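Local coordinates for exopolysaccharide biosynthesis protein (Pantoea stewartii subsp. stewartii DC283, PDB 6TGF) that modifies the glycan of the bacterial biofilm, probably by hydrolysing exopolysaccharide, using a trimeric parallel beta-helix fold like that of bacteriophage tailspikes, at residues G336-K341 with A390-V395; T308-D313 with F318-S323; E54-M59 with Q114-N119; D174-T179 with A186-K191; D462-E467 with N471-W476. All coordinates share one frame; numbering follows the deposited sequence.

Interaction 1. Residues G336-K341 with A390-V395; sequences GNTDTK and ACTGDV
The methyl ends of Thr338 and Thr392 meet head-on between two loops and make the closest approach of the two segments. Thr338 CG2 lies 4.1 Å from Thr392 CG2. The same methyl looks toward the backbone of Ala390, with Thr338 CG2 4.5 Å from Ala390 O. This small methyl patch is the packed part, and the two segments bury only 83 Å² between them. In Thr338 the hydroxyl is swung opposite the amide nitrogen (chi1 -161°), which turns CG2 to the partner loop. The two hydroxyl oxygens stay apart, Thr338 OG1 being 4.2 Å from Thr392 OG1. Thr338 OG1 has a weak hydrogen bond to Asn343 N instead. Both segments are loops that leave strands of the parallel beta-helix, two coils apart. The coil between them contributes Asn367, backbone-bonded to Thr338, and Val368, backbone-bonded to Thr392. The Cys391 side chain points away from 336-341, onto Phe365. The loose side is the turn 337-341, held by the hydrogen bond from Lys341 N to Asn337 O (2.9 Å). Its Asp339, Thr340 and Lys341 are exposed to solvent.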
# COMPACT_ATOMS: atom_id res chain seq x y z
N GLY B 336 8.69 -16.89 -21.97
CA GLY B 336 9.93 -17.69 -22.07
C GLY B 336 9.82 -18.80 -23.11
O GLY B 336 10.88 -19.28 -23.56
N ASN B 337 8.60 -19.22 -23.45
CA ASN B 337 8.29 -20.24 -24.49
C ASN B 337 8.93 -21.59 -24.13
O ASN B 337 9.29 -22.34 -25.06
CB ASN B 337 8.73 -19.79 -25.89
CG ASN B 337 7.81 -18.75 -26.51
OD1 ASN B 337 6.59 -18.89 -26.46
ND2 ASN B 337 8.39 -17.72 -27.10
N THR B 338 9.06 -21.90 -22.84
CA THR B 338 9.67 -23.16 -22.34
C THR B 338 8.71 -24.34 -22.57
O THR B 338 9.19 -25.49 -22.59
CB THR B 338 10.07 -23.05 -20.86
OG1 THR B 338 11.02 -24.08 -20.58
CG2 THR B 338 8.90 -23.17 -19.91
N ASP B 339 7.41 -24.05 -22.72
CA ASP B 339 6.35 -25.07 -22.94
C ASP B 339 6.55 -25.76 -24.30
O ASP B 339 6.32 -26.98 -24.36
CB ASP B 339 4.95 -24.46 -22.81
CG ASP B 339 4.69 -23.25 -23.70
OD1 ASP B 339 5.66 -22.53 -24.01
OD2 ASP B 339 3.52 -23.03 -24.06
N THR B 340 6.95 -25.01 -25.33
CA THR B 340 7.09 -25.49 -26.74
C THR B 340 8.57 -25.68 -27.10
O THR B 340 8.85 -26.60 -27.90
CB THR B 340 6.39 -24.54 -27.72
OG1 THR B 340 7.09 -23.29 -27.74
CG2 THR B 340 4.94 -24.30 -27.37
N LYS B 341 9.47 -24.86 -26.56
CA LYS B 341 10.94 -24.94 -26.79
C LYS B 341 11.66 -24.83 -25.44
O LYS B 341 12.16 -23.76 -25.09
CB LYS B 341 11.39 -23.83 -27.75
CG LYS B 341 10.70 -23.84 -29.11
CD LYS B 341 11.42 -23.01 -30.15
CE LYS B 341 10.60 -22.77 -31.40
NZ LYS B 341 10.57 -23.96 -32.29
N ALA B 390 2.85 -21.00 -15.25
CA ALA B 390 3.45 -22.21 -15.86
C ALA B 390 4.96 -22.01 -16.08
O ALA B 390 5.46 -22.35 -17.16
CB ALA B 390 2.74 -22.53 -17.15
N CYS B 391 5.66 -21.48 -15.07
CA CYS B 391 7.13 -21.30 -15.06
C CYS B 391 7.78 -22.50 -14.35
O CYS B 391 7.29 -22.88 -13.27
CB CYS B 391 7.52 -19.99 -14.38
SG CYS B 391 6.78 -18.54 -15.16
N THR B 392 8.82 -23.08 -14.96
CA THR B 392 9.47 -24.34 -14.50
C THR B 392 10.73 -24.02 -13.68
O THR B 392 11.17 -24.91 -12.93
CB THR B 392 9.78 -25.27 -15.68
OG1 THR B 392 10.86 -24.72 -16.44
CG2 THR B 392 8.58 -25.49 -16.57
N GLY B 393 11.29 -22.81 -13.82
CA GLY B 393 12.44 -22.34 -13.03
C GLY B 393 11.99 -21.55 -11.81
O GLY B 393 10.77 -21.53 -11.55
N ASP B 394 12.93 -20.94 -11.10
CA ASP B 394 12.65 -19.99 -9.98
C ASP B 394 12.05 -18.71 -10.58
O ASP B 394 12.44 -18.35 -11.70
CB ASP B 394 13.92 -19.67 -9.18
CG ASP B 394 14.50 -20.85 -8.42
OD1 ASP B 394 13.82 -21.88 -8.32
OD2 ASP B 394 15.64 -20.72 -7.94
N VAL B 395 11.13 -18.07 -9.86
CA VAL B 395 10.48 -16.79 -10.29
C VAL B 395 11.23 -15.63 -9.61
O VAL B 395 12.05 -14.98 -10.30
CB VAL B 395 8.97 -16.80 -9.99
CG1 VAL B 395 8.30 -15.49 -10.37
CG2 VAL B 395 8.28 -17.96 -10.68

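Interaction 2. Residues T308-D313 with F318-S323; sequences TTIVSD and FVFEVS
Ile310 supplies two methyls to the apolar part of this contact, one for Val319 and one for Phe320. Ile310 CG2 is 4.2 Å from Val319 CG1. The other branch is extended (chi2 165°) and carries CD1 to the aromatic ring, with Ile310 CD1 3.7 Å from Phe320 CE2. This methyl arrives at the ring edge, in its plane. One face of the same ring is covered by its sequence neighbour: Val319 CG1 sits over the centre of the Phe320 ring, 3.7 Å above the plane. Ring and valine thus meet Ile310 as one apolar surface. The segments belong to different faces of one coil of the parallel beta-helix, and the chain turns a corner at Val319. Their side chains meet inside the coil. The next coil adds Phe334, which touches both Ile310 and Val319, and Leu347, which touches Phe320. A looser carbon contact lies beside this group, with Ser312 CB 4.1 Å from Val319 CG2. The polar bonds form a separate class, and no hydrogen bond links the two segments. The Ser312 hydroxyl, trans to its own N (chi1 -173°), is hydrogen-bonded to Val280 O. Backbone bonds of Ile310 run to Ile333 and Asn335 of the next coil.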
# COMPACT_ATOMS: atom_id res chain seq x y z
N THR B 308 3.27 -4.34 -23.62
CA THR B 308 4.59 -4.75 -24.18
C THR B 308 4.90 -6.19 -23.76
O THR B 308 4.91 -6.46 -22.54
CB THR B 308 5.70 -3.79 -23.74
OG1 THR B 308 5.36 -2.48 -24.19
CG2 THR B 308 7.06 -4.18 -24.28
N THR B 309 5.15 -7.07 -24.73
CA THR B 309 5.59 -8.48 -24.52
C THR B 309 7.02 -8.64 -25.05
O THR B 309 7.26 -8.30 -26.23
CB THR B 309 4.63 -9.47 -25.19
OG1 THR B 309 3.34 -9.30 -24.59
CG2 THR B 309 5.07 -10.91 -25.04
N ILE B 310 7.93 -9.14 -24.21
CA ILE B 310 9.30 -9.58 -24.62
C ILE B 310 9.23 -11.08 -24.90
O ILE B 310 8.54 -11.80 -24.16
CB ILE B 310 10.36 -9.23 -23.56
CG1 ILE B 310 10.70 -7.74 -23.58
CG2 ILE B 310 11.61 -10.09 -23.73
CD1 ILE B 310 11.46 -7.25 -22.36
N VAL B 311 9.92 -11.52 -25.96
CA VAL B 311 10.02 -12.94 -26.38
C VAL B 311 11.44 -13.15 -26.94
O VAL B 311 11.95 -12.21 -27.58
CB VAL B 311 8.90 -13.30 -27.38
CG1 VAL B 311 9.21 -12.86 -28.80
CG2 VAL B 311 8.55 -14.77 -27.35
N SER B 312 12.06 -14.29 -26.66
CA SER B 312 13.51 -14.54 -26.93
C SER B 312 13.71 -15.95 -27.50
O SER B 312 12.70 -16.60 -27.86
CB SER B 312 14.32 -14.32 -25.69
OG SER B 312 15.71 -14.39 -25.97
N ASP B 313 14.97 -16.39 -27.60
CA ASP B 313 15.39 -17.64 -28.29
C ASP B 313 15.79 -18.71 -27.27
O ASP B 313 15.93 -19.88 -27.69
CB ASP B 313 16.53 -17.36 -29.28
CG ASP B 313 17.73 -16.65 -28.68
OD1 ASP B 313 17.72 -16.40 -27.46
OD2 ASP B 313 18.68 -16.36 -29.44
N PHE B 318 19.84 -15.32 -19.18
CA PHE B 318 18.95 -14.16 -18.89
C PHE B 318 18.88 -13.25 -20.13
O PHE B 318 19.92 -13.06 -20.79
CB PHE B 318 19.45 -13.38 -17.67
CG PHE B 318 19.47 -14.18 -16.39
CD1 PHE B 318 18.36 -14.23 -15.56
CD2 PHE B 318 20.60 -14.88 -16.01
CE1 PHE B 318 18.38 -14.96 -14.39
CE2 PHE B 318 20.62 -15.61 -14.83
CZ PHE B 318 19.51 -15.65 -14.02
N VAL B 319 17.70 -12.70 -20.41
CA VAL B 319 17.46 -11.75 -21.55
C VAL B 319 18.26 -10.47 -21.28
O VAL B 319 18.77 -9.88 -22.25
CB VAL B 319 15.96 -11.46 -21.76
CG1 VAL B 319 15.73 -10.44 -22.87
CG2 VAL B 319 15.17 -12.73 -22.04
N PHE B 320 18.39 -10.07 -20.01
CA PHE B 320 19.15 -8.87 -19.55
C PHE B 320 20.14 -9.26 -18.45
O PHE B 320 19.69 -9.70 -17.37
CB PHE B 320 18.18 -7.79 -19.08
CG PHE B 320 17.11 -7.44 -20.09
CD1 PHE B 320 17.46 -6.92 -21.33
CD2 PHE B 320 15.77 -7.63 -19.81
CE1 PHE B 320 16.48 -6.60 -22.26
CE2 PHE B 320 14.79 -7.30 -20.74
CZ PHE B 320 15.15 -6.79 -21.97
N GLU B 321 21.44 -9.11 -18.72
CA GLU B 321 22.55 -9.30 -17.74
C GLU B 321 23.05 -7.92 -17.30
O GLU B 321 23.97 -7.39 -17.96
CB GLU B 321 23.68 -10.11 -18.35
CG GLU B 321 23.35 -11.58 -18.52
CD GLU B 321 23.47 -12.42 -17.27
OE1 GLU B 321 23.60 -11.85 -16.17
OE2 GLU B 321 23.44 -13.66 -17.39
N VAL B 322 22.47 -7.36 -16.24
CA VAL B 322 22.76 -5.97 -15.76
C VAL B 322 23.67 -6.05 -14.53
O VAL B 322 23.72 -7.11 -13.88
CB VAL B 322 21.46 -5.19 -15.46
CG1 VAL B 322 20.51 -5.22 -16.65
CG2 VAL B 322 20.76 -5.69 -14.21
N SER B 323 24.36 -4.94 -14.23
CA SER B 323 25.19 -4.74 -13.02
C SER B 323 25.08 -3.27 -12.59
O SER B 323 25.98 -2.48 -12.92
CB SER B 323 26.62 -5.14 -13.27
OG SER B 323 27.43 -4.89 -12.13

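Interaction 3. Residues E54-M59 with Q114-N119; sequences ENVYAM and QFVKDN. With EDO (1,2-ethanediol), chain X.
Asp118 OD2, just after the end of the helix whose Val116 packs on Val56, is reached by two groups. The O1 atom of a bound 1,2-ethanediol, probably from the crystallisation liquor, donates to Asp118 OD2 at 2.7 Å. Gln114 NE2 adds a weak hydrogen bond to Asp118 OD2 at 3.4 Å. The contact between the helices is apolar. Val56 turns both methyls to the partner helix: Val56 CG1, on the far side of CB from the main-chain nitrogen (chi1 179°), lies 3.7 Å from Val116 CG2. Val56 CG2 is 3.8 Å from Phe115 CD2. Tyr57 brings the phenol end of its ring to the other methyl of Val116, with Tyr57 CZ 3.5 Å from Val116 CG1. These side chains all cross at a slant. Both helices, 53-57 and 109-117, belong to the head-binding part of the chain, a module known from phage tailspikes. Helix 109-117 ends in a Schellman motif at Asn119, where phi is positive (45°) and Asn119 N bonds back to Val116 O at 3.0 Å. Trp64 of helix 61-66 joins the cluster: Val56 and Val116 both touch it, and its ring meets Tyr57 edge-to-face. Tyr57 is exposed, whereas Val56 is buried.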
# COMPACT_ATOMS: atom_id res chain seq x y z
N GLU B 54 21.57 11.86 -53.40
CA GLU B 54 20.80 11.87 -52.13
C GLU B 54 20.27 13.28 -51.84
O GLU B 54 19.20 13.38 -51.22
CB GLU B 54 21.65 11.37 -50.96
CG GLU B 54 21.83 9.86 -50.92
CD GLU B 54 22.91 9.30 -51.83
OE1 GLU B 54 23.87 10.02 -52.13
OE2 GLU B 54 22.78 8.12 -52.23
N ASN B 55 21.00 14.33 -52.25
CA ASN B 55 20.63 15.75 -52.05
C ASN B 55 19.45 16.11 -52.97
O ASN B 55 18.66 16.99 -52.58
CB ASN B 55 21.81 16.70 -52.27
CG ASN B 55 22.84 16.61 -51.17
OD1 ASN B 55 23.88 15.97 -51.32
ND2 ASN B 55 22.55 17.24 -50.04
N VAL B 56 19.35 15.47 -54.14
CA VAL B 56 18.24 15.66 -55.12
C VAL B 56 16.99 14.94 -54.60
O VAL B 56 15.91 15.55 -54.59
CB VAL B 56 18.62 15.17 -56.53
CG1 VAL B 56 17.49 15.34 -57.53
CG2 VAL B 56 19.89 15.84 -57.04
N TYR B 57 17.15 13.67 -54.18
CA TYR B 57 16.09 12.83 -53.57
C TYR B 57 15.58 13.49 -52.28
O TYR B 57 14.38 13.34 -51.97
CB TYR B 57 16.62 11.42 -53.26
CG TYR B 57 16.83 10.54 -54.47
CD1 TYR B 57 15.76 10.07 -55.21
CD2 TYR B 57 18.10 10.14 -54.86
CE1 TYR B 57 15.94 9.25 -56.32
CE2 TYR B 57 18.31 9.33 -55.95
CZ TYR B 57 17.22 8.87 -56.69
OH TYR B 57 17.41 8.06 -57.77
N ALA B 58 16.46 14.20 -51.56
CA ALA B 58 16.17 14.83 -50.25
C ALA B 58 15.33 16.10 -50.41
O ALA B 58 14.74 16.52 -49.41
CB ALA B 58 17.45 15.12 -49.51
N MET B 59 15.28 16.69 -51.61
CA MET B 59 14.45 17.90 -51.89
C MET B 59 12.98 17.49 -51.95
O MET B 59 12.69 16.32 -52.18
CB MET B 59 14.82 18.57 -53.22
CG MET B 59 16.31 18.74 -53.45
SD MET B 59 16.70 19.65 -54.97
CE MET B 59 15.98 18.58 -56.21
N GLN B 114 19.79 13.79 -65.01
CA GLN B 114 21.14 13.41 -65.50
C GLN B 114 22.08 13.15 -64.31
O GLN B 114 22.79 12.12 -64.33
CB GLN B 114 21.71 14.49 -66.42
CG GLN B 114 22.86 14.02 -67.31
CD GLN B 114 22.41 13.04 -68.37
OE1 GLN B 114 21.25 13.02 -68.78
NE2 GLN B 114 23.34 12.22 -68.83
N PHE B 115 22.07 14.06 -63.33
CA PHE B 115 22.91 14.02 -62.10
C PHE B 115 22.65 12.71 -61.34
O PHE B 115 23.62 12.01 -60.99
CB PHE B 115 22.63 15.24 -61.23
CG PHE B 115 23.57 15.43 -60.06
CD1 PHE B 115 24.87 15.88 -60.26
CD2 PHE B 115 23.16 15.17 -58.77
CE1 PHE B 115 25.73 16.06 -59.19
CE2 PHE B 115 24.02 15.35 -57.70
CZ PHE B 115 25.31 15.79 -57.91
N VAL B 116 21.37 12.40 -61.11
CA VAL B 116 20.90 11.17 -60.40
C VAL B 116 21.21 9.95 -61.27
O VAL B 116 21.77 8.97 -60.73
CB VAL B 116 19.40 11.27 -60.06
CG1 VAL B 116 18.82 9.93 -59.63
CG2 VAL B 116 19.14 12.33 -59.00
N LYS B 117 20.87 10.01 -62.57
CA LYS B 117 21.04 8.90 -63.55
C LYS B 117 22.52 8.48 -63.61
O LYS B 117 22.77 7.26 -63.69
CB LYS B 117 20.57 9.33 -64.95
CG LYS B 117 19.74 8.29 -65.69
CD LYS B 117 19.35 8.69 -67.10
CE LYS B 117 18.45 9.91 -67.15
NZ LYS B 117 17.74 10.00 -68.45
N ASP B 118 23.43 9.45 -63.58
CA ASP B 118 24.90 9.24 -63.69
C ASP B 118 25.52 8.93 -62.32
O ASP B 118 26.75 8.77 -62.26
CB ASP B 118 25.59 10.47 -64.30
CG ASP B 118 25.23 10.72 -65.75
OD1 ASP B 118 24.71 9.79 -66.39
OD2 ASP B 118 25.50 11.84 -66.24
N ASN B 119 24.71 8.85 -61.26
CA ASN B 119 25.19 8.70 -59.86
C ASN B 119 26.34 9.69 -59.65
O ASN B 119 27.39 9.29 -59.11
CB ASN B 119 25.60 7.25 -59.56
CG ASN B 119 25.95 7.02 -58.11
OD1 ASN B 119 25.22 7.44 -57.21
ND2 ASN B 119 27.07 6.35 -57.86
C1 EDO X . 25.43 15.17 -64.61
O1 EDO X . 26.31 14.15 -65.06
C2 EDO X . 25.29 16.28 -65.58
O2 EDO X . 24.73 17.46 -65.04

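Interaction 4. Residues D174-T179 with A186-K191; sequences DDLRKT and AKIKLK. With EDO (1,2-ethanediol), chain C.
Leu176 packs on Ile188 and Leu190 through its two terminal methyls. Its side chain leaves the backbone toward strand 187-190. From CB, CG continues directly away from the amide N (chi1 -174°), and the chain forks so that each methyl has its own partner. Leu176 CD1 lies 3.9 Å from Ile188 CG2, and these two side chains run antiparallel. Leu176 CD2 packs more loosely, 4.3 Å from Leu190 CD2. No hydrogen bond crosses the contact. The polar bonds shape the chain after the helix, where Leu176 to Thr179 form a type I beta turn. Asp175 O takes two donors from opposite faces of its carbonyl plane. Thr179 OG1 donates a hydrogen bond to Asp175 O at 2.7 Å, 37° out of that plane. Lys178 N donates another to Asp175 O at 3.2 Å. Near the helix start, a 1,2-ethanediol, probably from the crystallisation liquor, donates from O1 to Asp174 OD2 at 3.1 Å. The short helix 173-176 links the parallel strands 168-170 and 187-190 as a beta-alpha-beta unit. Leu176 and Ile188 both touch Ile170 of the first strand, and Ile188 and Leu190 rest on Phe204 of the antiparallel neighbour 202-207.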
# COMPACT_ATOMS: atom_id res chain seq x y z
N ASP B 174 19.36 4.69 -43.26
CA ASP B 174 20.28 4.21 -44.32
C ASP B 174 20.50 5.35 -45.32
O ASP B 174 21.67 5.65 -45.64
CB ASP B 174 19.74 2.96 -45.02
CG ASP B 174 19.85 1.68 -44.21
OD1 ASP B 174 20.44 1.72 -43.11
OD2 ASP B 174 19.35 0.65 -44.69
N ASP B 175 19.41 5.98 -45.78
CA ASP B 175 19.43 7.11 -46.75
C ASP B 175 19.88 8.39 -46.05
O ASP B 175 20.57 9.21 -46.70
CB ASP B 175 18.06 7.27 -47.43
CG ASP B 175 17.72 6.13 -48.38
OD1 ASP B 175 18.50 5.91 -49.33
OD2 ASP B 175 16.70 5.46 -48.15
N LEU B 176 19.52 8.57 -44.77
CA LEU B 176 19.89 9.76 -43.95
C LEU B 176 21.41 9.81 -43.77
O LEU B 176 21.97 10.92 -43.86
CB LEU B 176 19.18 9.69 -42.60
CG LEU B 176 19.36 10.92 -41.70
CD1 LEU B 176 18.70 12.15 -42.31
CD2 LEU B 176 18.80 10.65 -40.31
N ARG B 177 22.05 8.67 -43.51
CA ARG B 177 23.51 8.55 -43.28
C ARG B 177 24.28 8.81 -44.58
O ARG B 177 25.51 9.02 -44.50
CB ARG B 177 23.86 7.16 -42.73
CG ARG B 177 23.50 6.97 -41.26
CD ARG B 177 23.48 5.51 -40.89
NE ARG B 177 23.24 5.29 -39.47
CZ ARG B 177 22.92 4.12 -38.92
NH1 ARG B 177 22.79 3.04 -39.67
NH2 ARG B 177 22.73 4.04 -37.61
N LYS B 178 23.60 8.79 -45.73
CA LYS B 178 24.20 8.99 -47.08
C LYS B 178 23.91 10.41 -47.60
O LYS B 178 24.52 10.79 -48.62
CB LYS B 178 23.66 7.94 -48.05
CG LYS B 178 24.23 6.54 -47.86
CD LYS B 178 23.44 5.46 -48.57
CE LYS B 178 24.22 4.18 -48.73
NZ LYS B 178 23.45 3.16 -49.48
N THR B 179 23.02 11.16 -46.94
CA THR B 179 22.58 12.52 -47.35
C THR B 179 23.39 13.57 -46.58
O THR B 179 23.12 13.75 -45.38
CB THR B 179 21.08 12.72 -47.11
OG1 THR B 179 20.38 11.69 -47.81
CG2 THR B 179 20.59 14.08 -47.57
N ALA B 186 20.60 22.85 -41.32
CA ALA B 186 19.63 22.43 -42.36
C ALA B 186 18.67 21.40 -41.76
O ALA B 186 19.16 20.41 -41.17
CB ALA B 186 20.35 21.89 -43.56
N LYS B 187 17.36 21.62 -41.91
CA LYS B 187 16.30 20.75 -41.33
C LYS B 187 15.85 19.73 -42.37
O LYS B 187 15.72 20.10 -43.56
CB LYS B 187 15.12 21.59 -40.83
CG LYS B 187 15.43 22.46 -39.62
CD LYS B 187 14.22 23.15 -39.02
CE LYS B 187 14.56 24.50 -38.42
NZ LYS B 187 13.60 24.89 -37.37
N ILE B 188 15.63 18.49 -41.93
CA ILE B 188 15.13 17.36 -42.78
C ILE B 188 14.09 16.59 -41.97
O ILE B 188 14.10 16.70 -40.73
CB ILE B 188 16.31 16.48 -43.26
CG1 ILE B 188 16.02 15.82 -44.60
CG2 ILE B 188 16.71 15.45 -42.21
CD1 ILE B 188 15.99 16.78 -45.76
N LYS B 189 13.22 15.85 -42.66
CA LYS B 189 12.10 15.08 -42.05
C LYS B 189 12.28 13.60 -42.41
O LYS B 189 12.10 13.26 -43.59
CB LYS B 189 10.78 15.66 -42.56
CG LYS B 189 9.59 15.49 -41.62
CD LYS B 189 8.85 14.19 -41.84
CE LYS B 189 7.94 13.85 -40.68
NZ LYS B 189 6.96 14.94 -40.41
N LEU B 190 12.64 12.77 -41.43
CA LEU B 190 12.79 11.30 -41.60
C LEU B 190 11.41 10.64 -41.43
O LEU B 190 10.85 10.73 -40.32
CB LEU B 190 13.80 10.75 -40.58
CG LEU B 190 14.08 9.25 -40.66
CD1 LEU B 190 14.73 8.88 -41.99
CD2 LEU B 190 14.95 8.80 -39.50
N LYS B 191 10.89 10.02 -42.50
CA LYS B 191 9.56 9.36 -42.52
C LYS B 191 9.53 8.25 -41.47
O LYS B 191 8.53 8.16 -40.73
CB LYS B 191 9.26 8.79 -43.92
CG LYS B 191 7.89 8.16 -44.08
CD LYS B 191 7.79 7.21 -45.26
CE LYS B 191 6.88 6.02 -45.00
NZ LYS B 191 7.53 5.03 -44.11
C1 EDO C . 16.29 -1.58 -43.24
O1 EDO C . 17.46 -0.89 -42.83
C2 EDO C . 16.38 -3.05 -43.08
O2 EDO C . 17.24 -3.46 -42.03

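Interaction 5. Residues D462-E467 with N471-W476; sequences DALSLE and NPLIAW
In a coil of the parallel beta-helix, two faces meet through three buried leucines. Leu464 and Leu466 come from strand 458-467, just after its corner at Ala463, and Leu473 comes from strand 473-474. All three side chains leave the backbone toward the partner segment. Leu464 CD2 meets Leu473 CD2 at 4.0 Å, methyl against methyl. Leu466 takes a different course. Its CG is anti to the carbonyl carbon (chi1 -54°) and its chain is extended beyond (chi2 168°), whereas CG of Leu464 stands opposite the backbone N. Leu466 CD1 lies near the base of its partner, 4.1 Å from Leu473 CB, and the two side chains are roughly perpendicular. Leu473 is thus touched at its base by one leucine and at its tip by the other. Pro451 of the preceding coil touches both Leu466 and Leu473, and Leu487 of the following coil touches Leu466. Outside this apolar core, Ile474 CG2 lies over one face of the Trp476 ring, 3.5 Å above its plane. The corner adjoins the subunit interface, where Ala463 packs on Leu439 of the second subunit. Asp462 OD1 has salt bridges to Arg483 of its own chain and to Arg483 of the third subunit. Aliphatic side chains filling the coil, with neighbouring subunits packed outside it, are characteristic of the trimeric beta-helix of phage tailspikes.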
# COMPACT_ATOMS: atom_id res chain seq x y z
N ASP B 462 0.75 -10.77 5.45
CA ASP B 462 -0.71 -10.51 5.46
C ASP B 462 -1.33 -11.07 4.18
O ASP B 462 -0.82 -10.75 3.09
CB ASP B 462 -1.02 -9.01 5.56
CG ASP B 462 -0.67 -8.39 6.89
OD1 ASP B 462 -0.69 -9.11 7.92
OD2 ASP B 462 -0.38 -7.18 6.90
N ALA B 463 -2.40 -11.86 4.32
CA ALA B 463 -3.27 -12.34 3.22
C ALA B 463 -2.45 -13.12 2.18
O ALA B 463 -2.61 -12.85 0.97
CB ALA B 463 -4.00 -11.17 2.60
N LEU B 464 -1.60 -14.04 2.64
CA LEU B 464 -0.95 -15.05 1.76
C LEU B 464 -1.91 -16.24 1.63
O LEU B 464 -2.43 -16.70 2.66
CB LEU B 464 0.40 -15.49 2.34
CG LEU B 464 1.21 -16.47 1.49
CD1 LEU B 464 1.60 -15.85 0.16
CD2 LEU B 464 2.44 -16.95 2.23
N SER B 465 -2.15 -16.69 0.39
CA SER B 465 -2.99 -17.87 0.06
C SER B 465 -2.14 -18.90 -0.68
O SER B 465 -1.61 -18.57 -1.75
CB SER B 465 -4.20 -17.47 -0.75
OG SER B 465 -5.04 -16.61 0.00
N LEU B 466 -1.99 -20.09 -0.09
CA LEU B 466 -1.42 -21.30 -0.76
C LEU B 466 -2.56 -22.30 -0.95
O LEU B 466 -3.16 -22.71 0.06
CB LEU B 466 -0.30 -21.88 0.10
CG LEU B 466 0.81 -20.91 0.49
CD1 LEU B 466 1.71 -21.51 1.56
CD2 LEU B 466 1.63 -20.50 -0.72
N GLU B 467 -2.88 -22.65 -2.20
CA GLU B 467 -3.98 -23.58 -2.56
C GLU B 467 -3.45 -24.67 -3.50
O GLU B 467 -2.90 -24.32 -4.56
CB GLU B 467 -5.14 -22.82 -3.21
CG GLU B 467 -5.83 -21.84 -2.28
CD GLU B 467 -7.22 -21.40 -2.72
OE1 GLU B 467 -7.93 -20.80 -1.89
OE2 GLU B 467 -7.58 -21.66 -3.89
N ASN B 471 4.08 -29.17 -2.29
CA ASN B 471 5.06 -29.09 -1.17
C ASN B 471 4.76 -27.86 -0.31
O ASN B 471 4.09 -26.94 -0.76
CB ASN B 471 6.49 -29.08 -1.69
CG ASN B 471 6.85 -30.35 -2.44
OD1 ASN B 471 6.76 -31.44 -1.89
ND2 ASN B 471 7.24 -30.21 -3.69
N PRO B 472 5.23 -27.83 0.95
CA PRO B 472 5.08 -26.63 1.79
C PRO B 472 6.02 -25.50 1.36
O PRO B 472 7.05 -25.78 0.77
CB PRO B 472 5.45 -27.13 3.19
CG PRO B 472 6.40 -28.27 2.94
CD PRO B 472 5.91 -28.92 1.66
N LEU B 473 5.63 -24.26 1.66
CA LEU B 473 6.55 -23.09 1.68
C LEU B 473 7.57 -23.35 2.79
O LEU B 473 7.15 -23.46 3.96
CB LEU B 473 5.75 -21.80 1.92
CG LEU B 473 6.58 -20.53 2.13
CD1 LEU B 473 7.40 -20.20 0.89
CD2 LEU B 473 5.68 -19.36 2.50
N ILE B 474 8.85 -23.48 2.44
CA ILE B 474 9.96 -23.77 3.40
C ILE B 474 10.29 -22.46 4.14
O ILE B 474 10.77 -21.52 3.48
CB ILE B 474 11.19 -24.37 2.69
CG1 ILE B 474 10.84 -25.64 1.91
CG2 ILE B 474 12.32 -24.61 3.68
CD1 ILE B 474 10.36 -26.80 2.76
N ALA B 475 10.04 -22.42 5.45
CA ALA B 475 10.27 -21.25 6.33
C ALA B 475 11.03 -21.69 7.59
O ALA B 475 10.66 -21.24 8.69
CB ALA B 475 8.95 -20.61 6.67
N TRP B 476 12.06 -22.53 7.42
CA TRP B 476 12.88 -23.09 8.53
C TRP B 476 13.60 -21.96 9.26
O TRP B 476 14.25 -21.14 8.57
CB TRP B 476 13.88 -24.14 8.01
CG TRP B 476 13.26 -25.34 7.36
CD1 TRP B 476 12.02 -25.86 7.57
CD2 TRP B 476 13.89 -26.19 6.39
NE1 TRP B 476 11.82 -26.96 6.79
CE2 TRP B 476 12.95 -27.20 6.06
CE3 TRP B 476 15.14 -26.21 5.76
CZ2 TRP B 476 13.24 -28.20 5.13
CZ3 TRP B 476 15.42 -27.20 4.84
CH2 TRP B 476 14.48 -28.18 4.53

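Overall arrangement
From the N terminus the five contacts follow in series, and none nests in or crosses another. Interaction 3 closes a loop of 54 residues within the head-binding part. Interaction 4 closes a short loop of six residues and touches interaction 3, where Glu54 and Ala58 pack on Thr179. These two lie at the N-terminal end of the elongated chain. In the beta-helix, interaction 2 closes a four-residue loop between two faces of a coil. Interaction 1 spans 48 residues, joins loops two coils apart and touches interaction 2 through Asn337 and Val311. Interaction 5 closes a loop of three residues and again ties two faces of a coil, its centre about 29 Å from that of interaction 2, beside the subunit interface.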